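Long-range contacts in cruciferin (Brassica napus, PDB 3KGL), which probably serves as a seed storage protein, an 11S globulin laid down as a nutrient reservoir: residues Lys53-Pro58 against Ile253-Pro258; Gly74-Val79 against Gln163-Asp168; Gln339-Ala344 against Ala406-Leu411. All blocks are in the same frame, centred on the assembly; numbering follows the deposited sequence.

Contact 1: residues Lys53-Pro58 against Ile253-Pro258; sequences KGLYLP and IRVQGP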
ATOM      1  N   LYS A  53      16.193 -14.520  35.119  1.00 50.82           N
ATOM      2  CA  LYS A  53      17.542 -14.693  34.578  1.00 56.91           C
ATOM      3  C   LYS A  53      17.428 -14.946  33.078  1.00 76.65           C
ATOM      4  O   LYS A  53      18.407 -15.302  32.410  1.00 58.01           O
ATOM      5  CB  LYS A  53      18.257 -15.881  35.236  1.00 90.88           C
ATOM      6  CG  LYS A  53      18.697 -15.687  36.680  1.00 36.16           C
ATOM      7  CD  LYS A  53      18.671 -17.030  37.436  1.00125.72           C
ATOM      8  CE  LYS A  53      19.255 -18.189  36.611  1.00102.93           C
ATOM      9  NZ  LYS A  53      19.060 -19.544  37.239  1.00 33.75           N
ATOM     10  N   GLY A  54      16.217 -14.768  32.561  1.00 67.93           N
ATOM     11  CA  GLY A  54      15.890 -15.160  31.204  1.00 42.20           C
ATOM     12  C   GLY A  54      16.137 -14.081  30.180  1.00 38.34           C
ATOM     13  O   GLY A  54      15.669 -12.955  30.309  1.00 40.12           O
ATOM     14  N   LEU A  55      16.887 -14.440  29.150  1.00 42.51           N
ATOM     15  CA  LEU A  55      17.197 -13.522  28.073  1.00 42.99           C
ATOM     16  C   LEU A  55      16.512 -13.980  26.797  1.00 50.42           C
ATOM     17  O   LEU A  55      16.672 -15.131  26.383  1.00 26.22           O
ATOM     18  CB  LEU A  55      18.710 -13.456  27.855  1.00 36.81           C
ATOM     19  CG  LEU A  55      19.166 -12.793  26.553  1.00 32.62           C
ATOM     20  CD1 LEU A  55      18.611 -11.377  26.460  1.00 33.61           C
ATOM     21  CD2 LEU A  55      20.682 -12.790  26.434  1.00 19.85           C
ATOM     22  N   TYR A  56      15.731 -13.082  26.193  1.00 46.62           N
ATOM     23  CA  TYR A  56      15.189 -13.297  24.853  1.00 50.19           C
ATOM     24  C   TYR A  56      16.163 -12.695  23.835  1.00 39.70           C
ATOM     25  O   TYR A  56      16.380 -11.488  23.828  1.00 43.29           O
ATOM     26  CB  TYR A  56      13.805 -12.662  24.711  1.00 44.81           C
ATOM     27  CG  TYR A  56      13.274 -12.723  23.297  1.00 56.51           C
ATOM     28  CD1 TYR A  56      12.405 -13.729  22.904  1.00 62.52           C
ATOM     29  CD2 TYR A  56      13.659 -11.787  22.347  1.00 35.52           C
ATOM     30  CE1 TYR A  56      11.929 -13.797  21.606  1.00 52.98           C
ATOM     31  CE2 TYR A  56      13.186 -11.849  21.047  1.00 58.01           C
ATOM     32  CZ  TYR A  56      12.320 -12.853  20.683  1.00 34.09           C
ATOM     33  OH  TYR A  56      11.845 -12.917  19.391  1.00 35.36           O
ATOM     34  N   LEU A  57      16.740 -13.541  22.981  1.00 57.34           N
ATOM     35  CA  LEU A  57      17.892 -13.168  22.160  1.00 14.56           C
ATOM     36  C   LEU A  57      17.483 -12.369  20.941  1.00 39.81           C
ATOM     37  O   LEU A  57      16.398 -12.571  20.403  1.00 42.48           O
ATOM     38  CB  LEU A  57      18.672 -14.417  21.755  1.00 38.99           C
ATOM     39  CG  LEU A  57      19.404 -15.133  22.899  1.00 29.16           C
ATOM     40  CD1 LEU A  57      19.908 -16.489  22.477  1.00 26.26           C
ATOM     41  CD2 LEU A  57      20.559 -14.291  23.372  1.00 38.79           C
ATOM     42  N   PRO A  58      18.364 -11.456  20.498  1.00 54.73           N
ATOM     43  CA  PRO A  58      18.136 -10.475  19.433  1.00 24.75           C
ATOM     44  C   PRO A  58      17.486 -11.064  18.183  1.00 43.09           C
ATOM     45  O   PRO A  58      18.021 -11.983  17.548  1.00 24.09           O
ATOM     46  CB  PRO A  58      19.548  -9.990  19.098  1.00 15.37           C
ATOM     47  CG  PRO A  58      20.290 -10.164  20.316  1.00 59.39           C
ATOM     48  CD  PRO A  58      19.749 -11.402  20.985  1.00 55.10           C
ATOM     49  N   ILE A 253      16.951 -17.839  26.733  1.00 42.13           N
ATOM     50  CA  ILE A 253      17.946 -18.651  27.437  1.00 36.75           C
ATOM     51  C   ILE A 253      18.209 -18.256  28.892  1.00 46.23           C
ATOM     52  O   ILE A 253      17.934 -17.134  29.319  1.00 51.09           O
ATOM     53  CB  ILE A 253      19.301 -18.627  26.702  1.00 59.58           C
ATOM     54  CG1 ILE A 253      19.840 -17.189  26.628  1.00 38.03           C
ATOM     55  CG2 ILE A 253      19.175 -19.276  25.324  1.00 28.44           C
ATOM     56  CD1 ILE A 253      21.307 -17.089  26.246  1.00 23.49           C
ATOM     57  N   ARG A 254      18.757 -19.194  29.653  1.00 49.58           N
ATOM     58  CA  ARG A 254      19.179 -18.899  31.011  1.00 72.90           C
ATOM     59  C   ARG A 254      20.524 -18.182  30.958  1.00 74.37           C
ATOM     60  O   ARG A 254      21.511 -18.699  30.407  1.00 43.19           O
ATOM     61  CB  ARG A 254      19.237 -20.169  31.879  1.00 29.74           C
ATOM     62  CG  ARG A 254      19.473 -19.892  33.367  1.00 62.89           C
ATOM     63  CD  ARG A 254      18.513 -20.667  34.281  1.00 89.79           C
ATOM     64  NE  ARG A 254      17.188 -20.041  34.364  1.00108.79           N
ATOM     65  CZ  ARG A 254      16.043 -20.629  34.007  1.00119.53           C
ATOM     66  NH1 ARG A 254      16.038 -21.878  33.553  1.00 77.06           N
ATOM     67  NH2 ARG A 254      14.892 -19.970  34.116  1.00 60.21           N
ATOM     68  N   VAL A 255      20.549 -16.970  31.497  1.00 29.75           N
ATOM     69  CA  VAL A 255      21.787 -16.226  31.527  1.00 41.47           C
ATOM     70  C   VAL A 255      22.546 -16.596  32.773  1.00 42.01           C
ATOM     71  O   VAL A 255      22.139 -16.260  33.885  1.00 75.78           O
ATOM     72  CB  VAL A 255      21.567 -14.710  31.476  1.00 35.43           C
ATOM     73  CG1 VAL A 255      22.862 -13.980  31.752  1.00 29.95           C
ATOM     74  CG2 VAL A 255      21.033 -14.306  30.118  1.00 47.33           C
ATOM     75  N   GLN A 256      23.643 -17.320  32.579  1.00 54.41           N
ATOM     76  CA  GLN A 256      24.570 -17.586  33.666  1.00 90.16           C
ATOM     77  C   GLN A 256      25.469 -16.361  33.842  1.00 99.75           C
ATOM     78  O   GLN A 256      26.081 -15.875  32.880  1.00 44.35           O
ATOM     79  CB  GLN A 256      25.426 -18.829  33.378  1.00 42.81           C
ATOM     80  CG  GLN A 256      24.794 -19.853  32.435  1.00 79.39           C
ATOM     81  CD  GLN A 256      23.684 -20.684  33.080  1.00131.50           C
ATOM     82  OE1 GLN A 256      23.071 -21.528  32.421  1.00115.49           O
ATOM     83  NE2 GLN A 256      23.426 -20.451  34.367  1.00107.81           N
ATOM     84  N   GLY A 257      25.520 -15.838  35.061  1.00 59.70           N
ATOM     85  CA  GLY A 257      26.556 -14.884  35.397  1.00 72.29           C
ATOM     86  C   GLY A 257      26.251 -13.400  35.323  1.00 99.68           C
ATOM     87  O   GLY A 257      25.089 -12.984  35.288  1.00 60.41           O
ATOM     88  N   PRO A 258      27.324 -12.593  35.287  1.00 93.46           N
ATOM     89  CA  PRO A 258      27.325 -11.141  35.494  1.00 43.20           C
ATOM     90  C   PRO A 258      26.797 -10.366  34.310  1.00 68.49           C
ATOM     91  O   PRO A 258      27.580  -9.756  33.576  1.00 70.62           O
ATOM     92  CB  PRO A 258      28.805 -10.822  35.688  1.00 78.74           C
ATOM     93  CG  PRO A 258      29.529 -11.891  34.934  1.00 76.33           C
ATOM     94  CD  PRO A 258      28.666 -13.115  34.963  1.00 75.96           C
TER
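Leu55 and Ile253 form an antiparallel hydrogen-bonded pair, and Gly54 with Arg254 the adjoining non-hydrogen-bonded pair, which adds the short strand 252-254 alongside strand 54-61 in a β-sheet of the N-terminal cupin barrel. Two hydrogen bonds join the first pair: Leu55 N reaches Ile253 O at 2.9 Å, close to straight at 172°, and Ile253 N reaches Leu55 O at 2.7 Å. Beyond the bridge Val255 N still donates to Lys53 O (2.9 Å), which carries the pairing one step into the loop after the strand.

Leu55, Leu57, Ile253 and Val255 make the apolar part. Val255 CG2 approaches Leu55 CB, while Ile253 crosses Leu57 at about a right angle, its CD1 equally distant, 4.1 Å, from Leu57 CD1 and CD2. Asn428 of the second subunit packs on Ile253 and Val255, which places this edge beside a subunit boundary. The Arg254 side chain leaves the opposite face from Ile253, and the bent chain of Lys53 crosses it obliquely, NZ against CD, although both are probably charged. Arg254 NH2 makes a weak hydrogen bond to Ser52 O, and Lys53 NZ lies 3.5 Å from Arg254 NE, two donors with no bond between them.

Contact 2: residues Gly74-Val79 against Gln163-Asp168; sequences GLMGRV and QWFYND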
ATOM      1  N   GLY A  74      11.933  -5.386  33.322  1.00 43.40           N
ATOM      2  CA  GLY A  74      13.208  -5.852  32.809  1.00 48.03           C
ATOM      3  C   GLY A  74      13.990  -4.863  31.960  1.00 54.53           C
ATOM      4  O   GLY A  74      13.779  -3.655  32.032  1.00 38.42           O
ATOM      5  N   LEU A  75      14.904  -5.396  31.153  1.00 72.17           N
ATOM      6  CA  LEU A  75      15.763  -4.592  30.292  1.00 63.54           C
ATOM      7  C   LEU A  75      15.421  -4.828  28.819  1.00 45.41           C
ATOM      8  O   LEU A  75      14.960  -5.908  28.453  1.00 46.33           O
ATOM      9  CB  LEU A  75      17.239  -4.925  30.568  1.00 48.55           C
ATOM     10  CG  LEU A  75      17.697  -4.625  32.002  1.00 38.60           C
ATOM     11  CD1 LEU A  75      19.139  -4.997  32.232  1.00 23.72           C
ATOM     12  CD2 LEU A  75      17.497  -3.161  32.295  1.00 41.99           C
ATOM     13  N   MET A  76      15.633  -3.813  27.986  1.00 51.14           N
ATOM     14  CA  MET A  76      15.486  -3.955  26.540  1.00 29.06           C
ATOM     15  C   MET A  76      16.585  -3.257  25.751  1.00 30.55           C
ATOM     16  O   MET A  76      17.081  -2.210  26.139  1.00 37.71           O
ATOM     17  CB  MET A  76      14.149  -3.420  26.064  1.00 43.54           C
ATOM     18  CG  MET A  76      14.168  -3.089  24.592  1.00 25.94           C
ATOM     19  SD  MET A  76      12.648  -2.317  24.055  1.00 63.96           S
ATOM     20  CE  MET A  76      12.728  -0.772  24.954  1.00 47.94           C
ATOM     21  N   GLY A  77      16.944  -3.849  24.624  1.00 32.16           N
ATOM     22  CA  GLY A  77      17.953  -3.294  23.755  1.00 17.59           C
ATOM     23  C   GLY A  77      17.465  -3.266  22.323  1.00 40.19           C
ATOM     24  O   GLY A  77      17.073  -4.283  21.755  1.00 27.12           O
ATOM     25  N   ARG A  78      17.477  -2.076  21.743  1.00 50.28           N
ATOM     26  CA  ARG A  78      17.159  -1.892  20.342  1.00 13.62           C
ATOM     27  C   ARG A  78      18.515  -1.668  19.701  1.00 37.26           C
ATOM     28  O   ARG A  78      19.444  -1.211  20.364  1.00 52.40           O
ATOM     29  CB  ARG A  78      16.291  -0.639  20.180  1.00 42.25           C
ATOM     30  CG  ARG A  78      14.986  -0.802  19.388  1.00 85.19           C
ATOM     31  CD  ARG A  78      13.922   0.187  19.891  1.00 43.77           C
ATOM     32  NE  ARG A  78      14.551   1.432  20.321  1.00 98.89           N
ATOM     33  CZ  ARG A  78      14.161   2.152  21.368  1.00107.39           C
ATOM     34  NH1 ARG A  78      13.134   1.752  22.102  1.00 71.69           N
ATOM     35  NH2 ARG A  78      14.805   3.270  21.685  1.00 91.23           N
ATOM     36  N   VAL A  79      18.640  -2.002  18.421  1.00 66.06           N
ATOM     37  CA  VAL A  79      19.850  -1.696  17.663  1.00 43.38           C
ATOM     38  C   VAL A  79      19.453  -1.281  16.265  1.00 40.91           C
ATOM     39  O   VAL A  79      18.954  -2.097  15.492  1.00 90.25           O
ATOM     40  CB  VAL A  79      20.789  -2.907  17.542  1.00 55.92           C
ATOM     41  CG1 VAL A  79      21.994  -2.546  16.685  1.00 41.41           C
ATOM     42  CG2 VAL A  79      21.223  -3.392  18.910  1.00 33.96           C
ATOM     43  N   GLN A 163      15.822  -6.381  18.436  1.00 36.73           N
ATOM     44  CA  GLN A 163      15.569  -6.193  19.873  1.00 12.42           C
ATOM     45  C   GLN A 163      15.752  -7.470  20.671  1.00 46.27           C
ATOM     46  O   GLN A 163      15.445  -8.561  20.190  1.00 54.37           O
ATOM     47  CB  GLN A 163      14.150  -5.718  20.121  1.00 17.78           C
ATOM     48  CG  GLN A 163      13.989  -4.228  20.158  1.00 49.73           C
ATOM     49  CD  GLN A 163      12.538  -3.829  20.267  1.00 34.84           C
ATOM     50  OE1 GLN A 163      11.663  -4.685  20.311  1.00 53.39           O
ATOM     51  NE2 GLN A 163      12.275  -2.526  20.304  1.00 87.62           N
ATOM     52  N   TRP A 164      16.230  -7.316  21.902  1.00 45.23           N
ATOM     53  CA  TRP A 164      16.382  -8.420  22.850  1.00 36.14           C
ATOM     54  C   TRP A 164      15.826  -7.976  24.204  1.00 46.01           C
ATOM     55  O   TRP A 164      15.933  -6.804  24.567  1.00 42.95           O
ATOM     56  CB  TRP A 164      17.855  -8.830  22.994  1.00 27.42           C
ATOM     57  CG  TRP A 164      18.750  -7.684  23.376  1.00 44.67           C
ATOM     58  CD1 TRP A 164      19.469  -6.896  22.529  1.00 62.30           C
ATOM     59  CD2 TRP A 164      18.998  -7.181  24.695  1.00 31.96           C
ATOM     60  NE1 TRP A 164      20.148  -5.936  23.235  1.00 55.26           N
ATOM     61  CE2 TRP A 164      19.877  -6.089  24.566  1.00 30.36           C
ATOM     62  CE3 TRP A 164      18.564  -7.548  25.970  1.00 48.99           C
ATOM     63  CZ2 TRP A 164      20.328  -5.363  25.658  1.00 34.12           C
ATOM     64  CZ3 TRP A 164      19.016  -6.824  27.059  1.00 24.52           C
ATOM     65  CH2 TRP A 164      19.888  -5.746  26.894  1.00 59.51           C
ATOM     66  N   PHE A 165      15.234  -8.906  24.951  1.00 53.64           N
ATOM     67  CA  PHE A 165      14.683  -8.590  26.267  1.00 34.51           C
ATOM     68  C   PHE A 165      15.313  -9.439  27.368  1.00 48.76           C
ATOM     69  O   PHE A 165      15.630 -10.613  27.149  1.00 40.76           O
ATOM     70  CB  PHE A 165      13.165  -8.768  26.264  1.00 34.23           C
ATOM     71  CG  PHE A 165      12.457  -7.865  25.300  1.00 52.14           C
ATOM     72  CD1 PHE A 165      12.076  -6.588  25.678  1.00 27.33           C
ATOM     73  CD2 PHE A 165      12.182  -8.287  24.008  1.00 41.93           C
ATOM     74  CE1 PHE A 165      11.431  -5.750  24.788  1.00 56.43           C
ATOM     75  CE2 PHE A 165      11.536  -7.454  23.114  1.00 43.16           C
ATOM     76  CZ  PHE A 165      11.156  -6.187  23.505  1.00 43.01           C
ATOM     77  N   TYR A 166      15.499  -8.838  28.544  1.00 41.80           N
ATOM     78  CA  TYR A 166      16.064  -9.542  29.698  1.00 44.18           C
ATOM     79  C   TYR A 166      15.221  -9.328  30.938  1.00 45.97           C
ATOM     80  O   TYR A 166      14.879  -8.196  31.277  1.00 42.09           O
ATOM     81  CB  TYR A 166      17.498  -9.086  29.995  1.00 51.97           C
ATOM     82  CG  TYR A 166      18.118  -9.751  31.216  1.00 69.68           C
ATOM     83  CD1 TYR A 166      18.617 -11.042  31.150  1.00 64.30           C
ATOM     84  CD2 TYR A 166      18.203  -9.085  32.434  1.00 65.91           C
ATOM     85  CE1 TYR A 166      19.184 -11.652  32.259  1.00 64.58           C
ATOM     86  CE2 TYR A 166      18.763  -9.691  33.550  1.00 44.74           C
ATOM     87  CZ  TYR A 166      19.256 -10.976  33.455  1.00 60.83           C
ATOM     88  OH  TYR A 166      19.820 -11.594  34.555  1.00 61.47           O
ATOM     89  N   ASN A 167      14.900 -10.424  31.615  1.00 46.39           N
ATOM     90  CA  ASN A 167      14.219 -10.358  32.896  1.00 54.83           C
ATOM     91  C   ASN A 167      15.205 -10.354  34.065  1.00 57.71           C
ATOM     92  O   ASN A 167      15.596 -11.412  34.567  1.00 35.48           O
ATOM     93  CB  ASN A 167      13.246 -11.520  33.039  1.00 46.19           C
ATOM     94  CG  ASN A 167      12.303 -11.348  34.210  1.00 55.51           C
ATOM     95  OD1 ASN A 167      11.718 -12.320  34.699  1.00 53.19           O
ATOM     96  ND2 ASN A 167      12.144 -10.106  34.665  1.00 30.60           N
ATOM     97  N   ASP A 168      15.616  -9.151  34.465  1.00 59.81           N
ATOM     98  CA  ASP A 168      16.399  -8.941  35.675  1.00 51.80           C
ATOM     99  C   ASP A 168      15.480  -9.175  36.858  1.00 77.15           C
ATOM    100  O   ASP A 168      15.921  -9.376  37.992  1.00 61.22           O
ATOM    101  CB  ASP A 168      16.926  -7.497  35.731  1.00 57.47           C
ATOM    102  CG  ASP A 168      15.801  -6.452  35.751  1.00 82.72           C
ATOM    103  OD1 ASP A 168      14.708  -6.743  35.220  1.00 61.63           O
ATOM    104  OD2 ASP A 168      16.008  -5.335  36.287  1.00 57.14           O
TER
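Met76 and Phe165 lie side by side and point the same way, paired across two antiparallel strand segments, 74-79 and 163-166, whose axes approach to 4.7 Å at 167°. The sulfur makes a Met-aromatic contact with the ring: Met76 SD is 3.7 Å from Phe165 CE1, and its line to the ring centroid is 58° off the normal, so the approach is oblique. Met76 CG, anti to the backbone N, joins CB in touching Phe165 CE1. On the same face Gln163 runs alongside Arg78, with Gln163 NE2 3.2 Å from Arg78 CD; the amide and guanidinium planes are well turned from each other, and the meeting is one of amide against aliphatic chain. The Arg78 guanidinium is engaged elsewhere, by a salt bridge to Glu147.

The other face belongs to Trp164, Leu75 and Tyr166. One face of the indole lies directly against the Gly77 backbone: Gly77 N stands over the ring system, and Gly77 CA makes a CH-pi contact 3.8 Å from the centroid of the five-membered ring of Trp164, 29° off its normal. Leu75 lies beside Tyr166, CD1 being 4.2 Å from Tyr166 CD2. Four backbone bonds hold the register, among them Leu75 N to Tyr166 O at 2.8 Å and Gly77 N to Trp164 O at 3.1 Å.

Within the N-terminal cupin barrel, strand 162-166 lies between strand 73-79 and strand 54-61, and strand 141-150 pairs with the other edge of 73-79. Ile155 of strand 153-157, in the other sheet, touches Met76 and Gln163, whereas Phe259 stacks on Tyr166 and Pro422 of the second subunit packs on Trp164.

Contact 3: residues Gln339-Ala344 against Ala406-Leu411; sequences QWNANA and AQINTL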
ATOM      1  N   GLN A 339     -18.716   1.596  20.224  1.00 45.19           N
ATOM      2  CA  GLN A 339     -17.877   2.346  19.293  1.00 31.69           C
ATOM      3  C   GLN A 339     -17.432   1.463  18.124  1.00 31.96           C
ATOM      4  O   GLN A 339     -17.475   0.239  18.204  1.00 36.38           O
ATOM      5  CB  GLN A 339     -16.646   2.893  20.030  1.00 49.97           C
ATOM      6  CG  GLN A 339     -15.690   1.818  20.575  1.00 43.79           C
ATOM      7  CD  GLN A 339     -14.774   2.326  21.680  1.00 67.29           C
ATOM      8  OE1 GLN A 339     -13.626   1.880  21.818  1.00 73.02           O
ATOM      9  NE2 GLN A 339     -15.282   3.260  22.481  1.00 59.60           N
ATOM     10  N   TRP A 340     -17.012   2.084  17.031  1.00 30.99           N
ATOM     11  CA  TRP A 340     -16.332   1.351  15.973  1.00 29.57           C
ATOM     12  C   TRP A 340     -15.081   2.116  15.598  1.00 17.50           C
ATOM     13  O   TRP A 340     -14.871   3.212  16.075  1.00 36.31           O
ATOM     14  CB  TRP A 340     -17.236   1.146  14.768  1.00 12.25           C
ATOM     15  CG  TRP A 340     -17.370   2.316  13.803  1.00 51.00           C
ATOM     16  CD1 TRP A 340     -16.543   2.617  12.749  1.00 53.38           C
ATOM     17  CD2 TRP A 340     -18.427   3.290  13.761  1.00 36.50           C
ATOM     18  NE1 TRP A 340     -17.007   3.723  12.079  1.00 32.63           N
ATOM     19  CE2 TRP A 340     -18.162   4.152  12.679  1.00 31.42           C
ATOM     20  CE3 TRP A 340     -19.563   3.522  14.545  1.00 40.27           C
ATOM     21  CZ2 TRP A 340     -18.978   5.223  12.369  1.00 24.04           C
ATOM     22  CZ3 TRP A 340     -20.374   4.587  14.231  1.00 24.79           C
ATOM     23  CH2 TRP A 340     -20.079   5.424  13.157  1.00 49.23           C
ATOM     24  N   ASN A 341     -14.228   1.535  14.773  1.00 31.19           N
ATOM     25  CA  ASN A 341     -13.066   2.267  14.301  1.00 16.10           C
ATOM     26  C   ASN A 341     -13.249   2.675  12.845  1.00 40.17           C
ATOM     27  O   ASN A 341     -13.554   1.843  11.990  1.00 43.37           O
ATOM     28  CB  ASN A 341     -11.790   1.461  14.528  1.00 32.45           C
ATOM     29  CG  ASN A 341     -11.497   1.259  15.999  1.00 31.06           C
ATOM     30  OD1 ASN A 341     -12.011   1.997  16.830  1.00 41.17           O
ATOM     31  ND2 ASN A 341     -10.685   0.258  16.330  1.00 28.96           N
ATOM     32  N   ALA A 342     -13.084   3.968  12.580  1.00 37.91           N
ATOM     33  CA  ALA A 342     -13.384   4.540  11.274  1.00 13.07           C
ATOM     34  C   ALA A 342     -12.354   4.175  10.221  1.00 36.94           C
ATOM     35  O   ALA A 342     -12.679   4.118   9.032  1.00 28.35           O
ATOM     36  CB  ALA A 342     -13.503   6.031  11.380  1.00 44.61           C
ATOM     37  N   ASN A 343     -11.120   3.919  10.656  1.00 29.05           N
ATOM     38  CA  ASN A 343      -9.997   3.769   9.722  1.00 41.45           C
ATOM     39  C   ASN A 343      -8.946   2.750  10.128  1.00 39.56           C
ATOM     40  O   ASN A 343      -7.848   2.729   9.568  1.00 39.20           O
ATOM     41  CB  ASN A 343      -9.315   5.119   9.468  1.00 30.87           C
ATOM     42  CG  ASN A 343      -8.763   5.769  10.752  1.00 64.19           C
ATOM     43  OD1 ASN A 343      -9.191   5.468  11.873  1.00 19.08           O
ATOM     44  ND2 ASN A 343      -7.811   6.684  10.577  1.00 43.28           N
ATOM     45  N   ALA A 344      -9.278   1.898  11.092  1.00 44.40           N
ATOM     46  CA  ALA A 344      -8.318   0.907  11.566  1.00 33.43           C
ATOM     47  C   ALA A 344      -8.941  -0.440  11.891  1.00 33.71           C
ATOM     48  O   ALA A 344     -10.117  -0.552  12.245  1.00 36.89           O
ATOM     49  CB  ALA A 344      -7.578   1.433  12.776  1.00 34.29           C
ATOM     50  N   ALA A 406      -5.780   6.509  15.063  1.00 44.03           N
ATOM     51  CA  ALA A 406      -7.095   5.877  14.950  1.00 57.16           C
ATOM     52  C   ALA A 406      -8.244   6.805  15.330  1.00 38.10           C
ATOM     53  O   ALA A 406      -8.175   7.509  16.331  1.00 99.23           O
ATOM     54  CB  ALA A 406      -7.149   4.620  15.786  1.00 16.37           C
ATOM     55  N   GLN A 407      -9.299   6.796  14.524  1.00 21.21           N
ATOM     56  CA  GLN A 407     -10.517   7.536  14.836  1.00 42.30           C
ATOM     57  C   GLN A 407     -11.620   6.615  15.382  1.00 40.74           C
ATOM     58  O   GLN A 407     -12.169   5.792  14.653  1.00 35.39           O
ATOM     59  CB  GLN A 407     -11.031   8.264  13.587  1.00 20.51           C
ATOM     60  CG  GLN A 407     -12.009   9.414  13.865  1.00 69.07           C
ATOM     61  CD  GLN A 407     -11.313  10.733  14.214  1.00116.85           C
ATOM     62  OE1 GLN A 407     -10.124  10.913  13.946  1.00 60.63           O
ATOM     63  NE2 GLN A 407     -12.062  11.663  14.809  1.00104.26           N
ATOM     64  N   ILE A 408     -11.952   6.757  16.659  1.00 42.70           N
ATOM     65  CA  ILE A 408     -13.099   6.047  17.220  1.00 29.31           C
ATOM     66  C   ILE A 408     -14.392   6.862  17.007  1.00 13.64           C
ATOM     67  O   ILE A 408     -14.406   8.079  17.172  1.00 53.39           O
ATOM     68  CB  ILE A 408     -12.904   5.764  18.728  1.00 24.94           C
ATOM     69  CG1 ILE A 408     -11.447   5.444  19.032  1.00 31.49           C
ATOM     70  CG2 ILE A 408     -13.773   4.608  19.192  1.00 47.96           C
ATOM     71  CD1 ILE A 408     -11.246   4.749  20.357  1.00 56.75           C
ATOM     72  N   ASN A 409     -15.462   6.181  16.610  1.00 51.37           N
ATOM     73  CA  ASN A 409     -16.789   6.775  16.474  1.00 32.59           C
ATOM     74  C   ASN A 409     -17.768   6.091  17.416  1.00 33.92           C
ATOM     75  O   ASN A 409     -17.915   4.879  17.388  1.00 66.79           O
ATOM     76  CB  ASN A 409     -17.282   6.659  15.031  1.00 47.72           C
ATOM     77  CG  ASN A 409     -16.619   7.678  14.103  1.00101.83           C
ATOM     78  OD1 ASN A 409     -16.037   8.658  14.567  1.00103.49           O
ATOM     79  ND2 ASN A 409     -16.708   7.449  12.792  1.00 41.32           N
ATOM     80  N   THR A 410     -18.423   6.861  18.271  1.00 43.23           N
ATOM     81  CA  THR A 410     -19.336   6.276  19.239  1.00 36.50           C
ATOM     82  C   THR A 410     -20.754   6.204  18.647  1.00 65.58           C
ATOM     83  O   THR A 410     -21.102   6.995  17.769  1.00 44.96           O
ATOM     84  CB  THR A 410     -19.333   7.073  20.577  1.00 60.67           C
ATOM     85  OG1 THR A 410     -19.666   8.445  20.339  1.00 82.45           O
ATOM     86  CG2 THR A 410     -17.973   7.034  21.210  1.00 42.19           C
ATOM     87  N   LEU A 411     -21.561   5.252  19.110  1.00 33.07           N
ATOM     88  CA  LEU A 411     -22.964   5.201  18.712  1.00 21.06           C
ATOM     89  C   LEU A 411     -23.840   5.847  19.762  1.00 18.94           C
ATOM     90  O   LEU A 411     -24.948   6.269  19.464  1.00 37.89           O
ATOM     91  CB  LEU A 411     -23.435   3.770  18.500  1.00 29.78           C
ATOM     92  CG  LEU A 411     -22.819   2.975  17.354  1.00 58.10           C
ATOM     93  CD1 LEU A 411     -23.091   1.503  17.571  1.00 41.85           C
ATOM     94  CD2 LEU A 411     -23.369   3.427  16.016  1.00 23.54           C
TER
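Trp340 and Asn409 form the central hydrogen-bonded pair of an antiparallel ladder in the C-terminal cupin domain, where strand 408-410 runs beside the end of strand 334-341. Trp340 N donates to Asn409 O at 3.0 Å, and Asn409 N returns a bond to Trp340 O.

The two side chains share one face of the sheet. Asn409 CB sits over the six-membered ring of Trp340, 3.4 Å from its centroid and 10° off the normal, a CH-pi contact; the amide plane stands 80° to the ring, with ND2 nearest CZ2. With chi1 at 81°, Trp340 CG stands between its own backbone N and carbonyl carbon, and from there the indole extends across Asn409. Leu411 CD2 touches the indole edge at CZ3, and Phe60 of the third subunit stacks on the ring. An alanine in place of Trp340 would probably leave Asn409 CB and Leu411 CD2 facing a gap and deprive Phe60 of the third subunit of its stacking partner.

Gln339, also heavily buried here, belongs to the opposite face. Its extended chain crosses Ile408, whose CG2 meets CB and CD of Gln339.

Past the strand ends, Ala342 N bonds to Gln407 O at 2.9 Å, nearly straight. Asn343, whose ND2 bonds to Asn405 O, closes the pairing through its side chain: OD1 accepts Gln407 N at 3.0 Å.

Contacts 1 and 2 are neighbours in one curled antiparallel sheet of the N-terminal cupin domain, their centres 10 Å apart. Strands 54-61 and 162-166 join them, with a probable hydrogen bond from Tyr56 N to Phe165 O (2.6 Å). Along the chain contact 2 is nested inside the loop closed by contact 1. Contact 3 follows in series, in the corresponding sheet of the second cupin domain and on the opposite side of the chain's centre, with its centre about 42 Å from that of contact 1 and 34 Å from that of contact 2. Contacts 1 and 2 touch the second subunit and contact 3 the third, so the sheets of both domains take part in contacts between subunits of the three-chain assembly.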